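Long-range contact in carboxylic ester hydrolase (Aspergillus niger, PDB 7K4O), which probably hydrolyses the ester bonds of tannins, as a secreted fungal serine esterase of the tannase family: residues A[232-244]-A[294-308]. Residues are numbered along the deposited sequence; the frame is centred on the assembly and turned at random.
Sequences LDYYPPPCELDKI and QNGTVSAKGIEVAKT. With NAG (2-acetamido-2-deoxy-beta-D-glucopyranose), chain G.
The phenol ring of Y234 lies against the start of helix 300-308: K301 CB sits over the centre of one face, a CH-pi contact of 3.9 Å to the ring centroid, while V305 CG2 and the carboxylate oxygen E240 OE1 lie at the edge, in plane. With CG anti to the backbone N (chi1 -179°), the ring is carried over to K301 CB and G302, and Y234 OH donates to the syn lone pair of E240 OE1. The E240 carboxylate comes in on an extended chain and gives its other oxygen to S299. S299 N meets E240 OE2 nearly head-on at 2.8 Å, and S299 OG donates to E240 OE2 from the syn side at 2.7 Å. S299 OG also accepts from G302 N, so this N-cap serine links the helix start to E240. G302, bare of side chain, lets the carboxylate come close.

The Q294 amide turns its oxygen to the first turn of helix 238-244, where C239 N donates to Q294 OE1 at 2.9 Å, 26° off the carbonyl plane. Away from the annotated sites, the contact joins this helix to a strand-to-helix segment; C239 is disulfide-bonded to C285 on strand 282-285, the antiparallel partner of 294-297. Further along helix 238-244, I244 CD1 packs on A306 CB.

A buried carboxylate gripped by a phenol, a serine hydroxyl and the N-H at a helix start would probably stay ionised, tying helix 238-244 to the N-terminal end of helix 300-308.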
loop_
_atom_site.group_PDB
_atom_site.type_symbol
_atom_site.label_atom_id
_atom_site.label_comp_id
_atom_site.label_asym_id
_atom_site.label_seq_id
_atom_site.Cartn_x
_atom_site.Cartn_y
_atom_site.Cartn_z
ATOM N N LEU A 232 -8.986 27.169 10.239
ATOM C CA LEU A 232 -8.274 28.438 9.957
ATOM C C LEU A 232 -9.090 29.309 8.993
ATOM O O LEU A 232 -8.654 30.420 8.709
ATOM C CB LEU A 232 -6.892 28.117 9.390
ATOM C CG LEU A 232 -5.946 27.424 10.364
ATOM C CD1 LEU A 232 -4.661 26.992 9.655
ATOM C CD2 LEU A 232 -5.650 28.292 11.592
ATOM N N ASP A 233 -10.230 28.819 8.524
ATOM C CA ASP A 233 -11.139 29.484 7.561
ATOM C C ASP A 233 -10.332 30.010 6.379
ATOM O O ASP A 233 -10.378 31.211 6.097
ATOM C CB ASP A 233 -11.920 30.627 8.229
ATOM C CG ASP A 233 -13.033 31.182 7.344
ATOM O OD1 ASP A 233 -13.594 30.417 6.529
ATOM O OD2 ASP A 233 -13.319 32.383 7.449
ATOM N N TYR A 234 -9.581 29.151 5.697
ATOM C CA TYR A 234 -8.906 29.514 4.434
ATOM C C TYR A 234 -8.826 28.283 3.530
ATOM O O TYR A 234 -8.344 27.249 3.976
ATOM C CB TYR A 234 -7.515 30.065 4.713
ATOM C CG TYR A 234 -6.821 30.460 3.436
ATOM C CD1 TYR A 234 -7.236 31.571 2.712
ATOM C CD2 TYR A 234 -5.771 29.719 2.930
ATOM C CE1 TYR A 234 -6.615 31.937 1.529
ATOM C CE2 TYR A 234 -5.119 30.080 1.763
ATOM C CZ TYR A 234 -5.553 31.183 1.054
ATOM O OH TYR A 234 -4.889 31.512 -0.082
ATOM N N TYR A 235 -9.272 28.430 2.301
ATOM C CA TYR A 235 -9.336 27.367 1.285
ATOM C C TYR A 235 -8.324 27.687 0.200
ATOM O O TYR A 235 -8.639 28.374 -0.758
ATOM C CB TYR A 235 -10.780 27.236 0.830
ATOM C CG TYR A 235 -11.686 26.896 1.985
ATOM C CD1 TYR A 235 -11.816 25.581 2.446
ATOM C CD2 TYR A 235 -12.321 27.893 2.702
ATOM C CE1 TYR A 235 -12.632 25.271 3.525
ATOM C CE2 TYR A 235 -13.113 27.606 3.802
ATOM C CZ TYR A 235 -13.258 26.292 4.226
ATOM O OH TYR A 235 -14.010 26.019 5.323
ATOM N N PRO A 236 -7.082 27.169 0.279
ATOM C CA PRO A 236 -6.064 27.520 -0.702
ATOM C C PRO A 236 -6.434 27.047 -2.089
ATOM O O PRO A 236 -6.910 25.921 -2.269
ATOM C CB PRO A 236 -4.794 26.808 -0.237
ATOM C CG PRO A 236 -5.086 26.465 1.210
ATOM C CD PRO A 236 -6.580 26.226 1.292
ATOM N N PRO A 237 -6.266 27.897 -3.130
ATOM C CA PRO A 237 -6.361 27.411 -4.508
ATOM C C PRO A 237 -5.339 26.284 -4.664
ATOM O O PRO A 237 -4.234 26.383 -4.125
ATOM C CB PRO A 237 -5.979 28.621 -5.380
ATOM C CG PRO A 237 -6.196 29.810 -4.476
ATOM C CD PRO A 237 -5.914 29.329 -3.062
ATOM N N PRO A 238 -5.673 25.187 -5.363
ATOM C CA PRO A 238 -4.713 24.091 -5.556
ATOM C C PRO A 238 -3.336 24.578 -6.028
ATOM O O PRO A 238 -2.319 24.080 -5.594
ATOM C CB PRO A 238 -5.377 23.242 -6.645
ATOM C CG PRO A 238 -6.857 23.451 -6.405
ATOM C CD PRO A 238 -6.969 24.911 -5.996
ATOM N N CYS A 239 -3.321 25.598 -6.894
ATOM C CA CYS A 239 -2.068 26.124 -7.482
ATOM C C CYS A 239 -1.168 26.691 -6.391
ATOM O O CYS A 239 0.061 26.575 -6.497
ATOM C CB CYS A 239 -2.416 27.210 -8.496
ATOM S SG CYS A 239 -1.025 27.606 -9.567
ATOM N N GLU A 240 -1.740 27.313 -5.364
ATOM C CA GLU A 240 -0.920 27.913 -4.297
ATOM C C GLU A 240 -0.149 26.801 -3.575
ATOM O O GLU A 240 1.041 26.998 -3.258
ATOM C CB GLU A 240 -1.817 28.708 -3.357
ATOM C CG GLU A 240 -1.083 29.330 -2.198
ATOM C CD GLU A 240 -1.991 30.186 -1.328
ATOM O OE1 GLU A 240 -3.167 29.817 -1.182
ATOM O OE2 GLU A 240 -1.520 31.234 -0.818
ATOM N N LEU A 241 -0.823 25.698 -3.241
ATOM C CA LEU A 241 -0.165 24.563 -2.529
ATOM C C LEU A 241 0.828 23.884 -3.468
ATOM O O LEU A 241 1.903 23.492 -2.975
ATOM C CB LEU A 241 -1.249 23.607 -2.022
ATOM C CG LEU A 241 -2.119 24.227 -0.927
ATOM C CD1 LEU A 241 -3.194 23.300 -0.406
ATOM C CD2 LEU A 241 -1.265 24.724 0.218
ATOM N N ASP A 242 0.500 23.779 -4.748
ATOM C CA ASP A 242 1.417 23.160 -5.742
ATOM C C ASP A 242 2.705 23.987 -5.836
ATOM O O ASP A 242 3.796 23.406 -5.947
ATOM C CB ASP A 242 0.766 22.972 -7.099
ATOM C CG ASP A 242 1.658 22.180 -8.038
ATOM O OD1 ASP A 242 2.175 21.103 -7.615
ATOM O OD2 ASP A 242 1.865 22.648 -9.167
ATOM N N LYS A 243 2.598 25.315 -5.731
ATOM C CA LYS A 243 3.799 26.177 -5.714
ATOM C C LYS A 243 4.641 25.886 -4.477
ATOM O O LYS A 243 5.881 25.779 -4.563
ATOM C CB LYS A 243 3.377 27.656 -5.791
ATOM C CG LYS A 243 4.529 28.654 -5.735
ATOM C CD LYS A 243 5.628 28.398 -6.730
ATOM C CE LYS A 243 5.183 28.600 -8.165
ATOM N NZ LYS A 243 6.309 29.058 -9.024
ATOM N N ILE A 244 4.003 25.692 -3.329
ATOM C CA ILE A 244 4.765 25.379 -2.103
ATOM C C ILE A 244 5.507 24.050 -2.324
ATOM O O ILE A 244 6.696 23.946 -1.910
ATOM C CB ILE A 244 3.817 25.341 -0.888
ATOM C CG1 ILE A 244 3.386 26.766 -0.508
ATOM C CG2 ILE A 244 4.453 24.666 0.302
ATOM C CD1 ILE A 244 2.182 26.829 0.406
ATOM N N GLN A 294 -5.798 30.035 -12.250
ATOM C CA GLN A 294 -5.400 30.499 -10.897
ATOM C C GLN A 294 -4.085 31.256 -11.041
ATOM O O GLN A 294 -3.172 30.771 -11.754
ATOM C CB GLN A 294 -5.256 29.332 -9.905
ATOM C CG GLN A 294 -6.473 28.424 -9.862
ATOM C CD GLN A 294 -6.094 27.046 -9.338
ATOM O OE1 GLN A 294 -5.550 26.900 -8.249
ATOM N NE2 GLN A 294 -6.325 26.045 -10.158
ATOM N N ASN A 295 -3.997 32.408 -10.386
ATOM C CA ASN A 295 -2.726 33.159 -10.268
ATOM C C ASN A 295 -2.811 34.046 -9.038
ATOM O O ASN A 295 -3.909 34.383 -8.585
ATOM C CB ASN A 295 -2.390 33.974 -11.521
ATOM C CG ASN A 295 -3.432 35.036 -11.798
ATOM O OD1 ASN A 295 -3.282 36.181 -11.372
ATOM N ND2 ASN A 295 -4.500 34.660 -12.484
ATOM N N GLY A 296 -1.650 34.380 -8.519
ATOM C CA GLY A 296 -1.520 35.080 -7.242
ATOM C C GLY A 296 -0.107 34.979 -6.747
ATOM O O GLY A 296 0.830 34.672 -7.535
ATOM N N THR A 297 0.045 35.244 -5.466
ATOM C CA THR A 297 1.309 35.079 -4.734
ATOM C C THR A 297 1.009 34.168 -3.547
ATOM O O THR A 297 -0.113 34.245 -2.999
ATOM C CB THR A 297 1.918 36.417 -4.292
ATOM O OG1 THR A 297 1.001 37.065 -3.416
ATOM C CG2 THR A 297 2.294 37.309 -5.458
ATOM N N VAL A 298 1.988 33.369 -3.148
ATOM C CA VAL A 298 1.798 32.460 -1.991
ATOM C C VAL A 298 1.547 33.337 -0.769
ATOM O O VAL A 298 2.391 34.176 -0.421
ATOM C CB VAL A 298 2.984 31.500 -1.804
ATOM C CG1 VAL A 298 2.792 30.635 -0.551
ATOM C CG2 VAL A 298 3.168 30.651 -3.051
ATOM N N SER A 299 0.419 33.111 -0.122
ATOM C CA SER A 299 -0.091 33.951 0.984
ATOM C C SER A 299 0.386 33.419 2.326
ATOM O O SER A 299 0.763 32.214 2.451
ATOM C CB SER A 299 -1.581 34.038 0.929
ATOM O OG SER A 299 -2.176 32.788 1.251
ATOM N N ALA A 300 0.360 34.290 3.320
ATOM C CA ALA A 300 0.690 33.933 4.708
ATOM C C ALA A 300 -0.298 32.859 5.193
ATOM O O ALA A 300 0.119 31.961 5.928
ATOM C CB ALA A 300 0.628 35.158 5.586
ATOM N N LYS A 301 -1.573 33.018 4.870
ATOM C CA LYS A 301 -2.633 32.081 5.304
ATOM C C LYS A 301 -2.395 30.731 4.615
ATOM O O LYS A 301 -2.657 29.724 5.264
ATOM C CB LYS A 301 -4.021 32.588 4.940
ATOM C CG LYS A 301 -4.596 33.654 5.858
ATOM C CD LYS A 301 -5.868 34.251 5.265
ATOM C CE LYS A 301 -6.407 35.478 5.966
ATOM N NZ LYS A 301 -7.096 35.094 7.213
ATOM N N GLY A 302 -1.966 30.732 3.354
ATOM C CA GLY A 302 -1.677 29.491 2.602
ATOM C C GLY A 302 -0.541 28.739 3.260
ATOM O O GLY A 302 -0.639 27.501 3.452
ATOM N N ILE A 303 0.505 29.453 3.634
ATOM C CA ILE A 303 1.649 28.874 4.373
ATOM C C ILE A 303 1.162 28.349 5.728
ATOM O O ILE A 303 1.614 27.278 6.152
ATOM C CB ILE A 303 2.785 29.901 4.491
ATOM C CG1 ILE A 303 3.478 30.028 3.139
ATOM C CG2 ILE A 303 3.743 29.531 5.608
ATOM C CD1 ILE A 303 4.404 31.193 3.060
ATOM N N GLU A 304 0.304 29.080 6.426
ATOM C CA GLU A 304 -0.181 28.633 7.755
ATOM C C GLU A 304 -0.956 27.300 7.590
ATOM O O GLU A 304 -0.727 26.384 8.395
ATOM C CB GLU A 304 -1.074 29.698 8.402
ATOM C CG GLU A 304 -1.423 29.394 9.845
ATOM C CD GLU A 304 -2.372 30.416 10.483
ATOM O OE1 GLU A 304 -3.169 31.075 9.736
ATOM O OE2 GLU A 304 -2.370 30.496 11.712
ATOM N N VAL A 305 -1.827 27.215 6.603
ATOM C CA VAL A 305 -2.582 25.971 6.318
ATOM C C VAL A 305 -1.554 24.868 6.018
ATOM O O VAL A 305 -1.655 23.774 6.629
ATOM C CB VAL A 305 -3.587 26.143 5.184
ATOM C CG1 VAL A 305 -4.060 24.795 4.650
ATOM C CG2 VAL A 305 -4.771 26.982 5.663
ATOM N N ALA A 306 -0.572 25.146 5.169
ATOM C CA ALA A 306 0.362 24.096 4.711
ATOM C C ALA A 306 1.153 23.623 5.914
ATOM O O ALA A 306 1.373 22.404 6.056
ATOM C CB ALA A 306 1.267 24.563 3.600
ATOM N N LYS A 307 1.644 24.539 6.744
ATOM C CA LYS A 307 2.486 24.149 7.878
ATOM C C LYS A 307 1.642 23.313 8.834
ATOM O O LYS A 307 2.205 22.433 9.514
ATOM C CB LYS A 307 3.042 25.346 8.647
ATOM C CG LYS A 307 4.240 26.013 8.007
ATOM C CD LYS A 307 4.890 26.958 8.982
ATOM C CE LYS A 307 6.108 27.596 8.363
ATOM N NZ LYS A 307 6.838 28.392 9.367
ATOM N N THR A 308 0.385 23.672 8.994
ATOM C CA THR A 308 -0.507 22.989 9.963
ATOM C C THR A 308 -0.748 21.542 9.466
ATOM O O THR A 308 -0.728 20.635 10.299
ATOM C CB THR A 308 -1.791 23.798 10.191
ATOM O OG1 THR A 308 -1.377 25.091 10.680
ATOM C CG2 THR A 308 -2.680 23.126 11.203
HETATM C C1 NAG G . 4.996 22.703 -10.475
HETATM C C2 NAG G . 4.291 23.625 -11.489
HETATM C C3 NAG G . 3.608 22.887 -12.628
HETATM C C4 NAG G . 4.698 22.090 -13.285
HETATM C C5 NAG G . 5.361 21.180 -12.255
HETATM C C6 NAG G . 6.491 20.392 -12.890
HETATM C C7 NAG G . 3.345 25.610 -10.420
HETATM C C8 NAG G . 2.173 26.128 -9.637
HETATM N N2 NAG G . 3.241 24.340 -10.801
HETATM O O3 NAG G . 2.928 23.854 -13.436
HETATM O O4 NAG G . 4.014 21.304 -14.220
HETATM O O5 NAG G . 5.927 21.885 -11.168
HETATM O O6 NAG G . 7.057 19.547 -11.912
HETATM O O7 NAG G . 4.310 26.283 -10.705
HETATM O O HOH W 1 -6.509 31.958 7.834
HETATM O O HOH W 2 -9.182 33.450 7.418
HETATM O O HOH W 3 -2.747 33.266 -2.846
#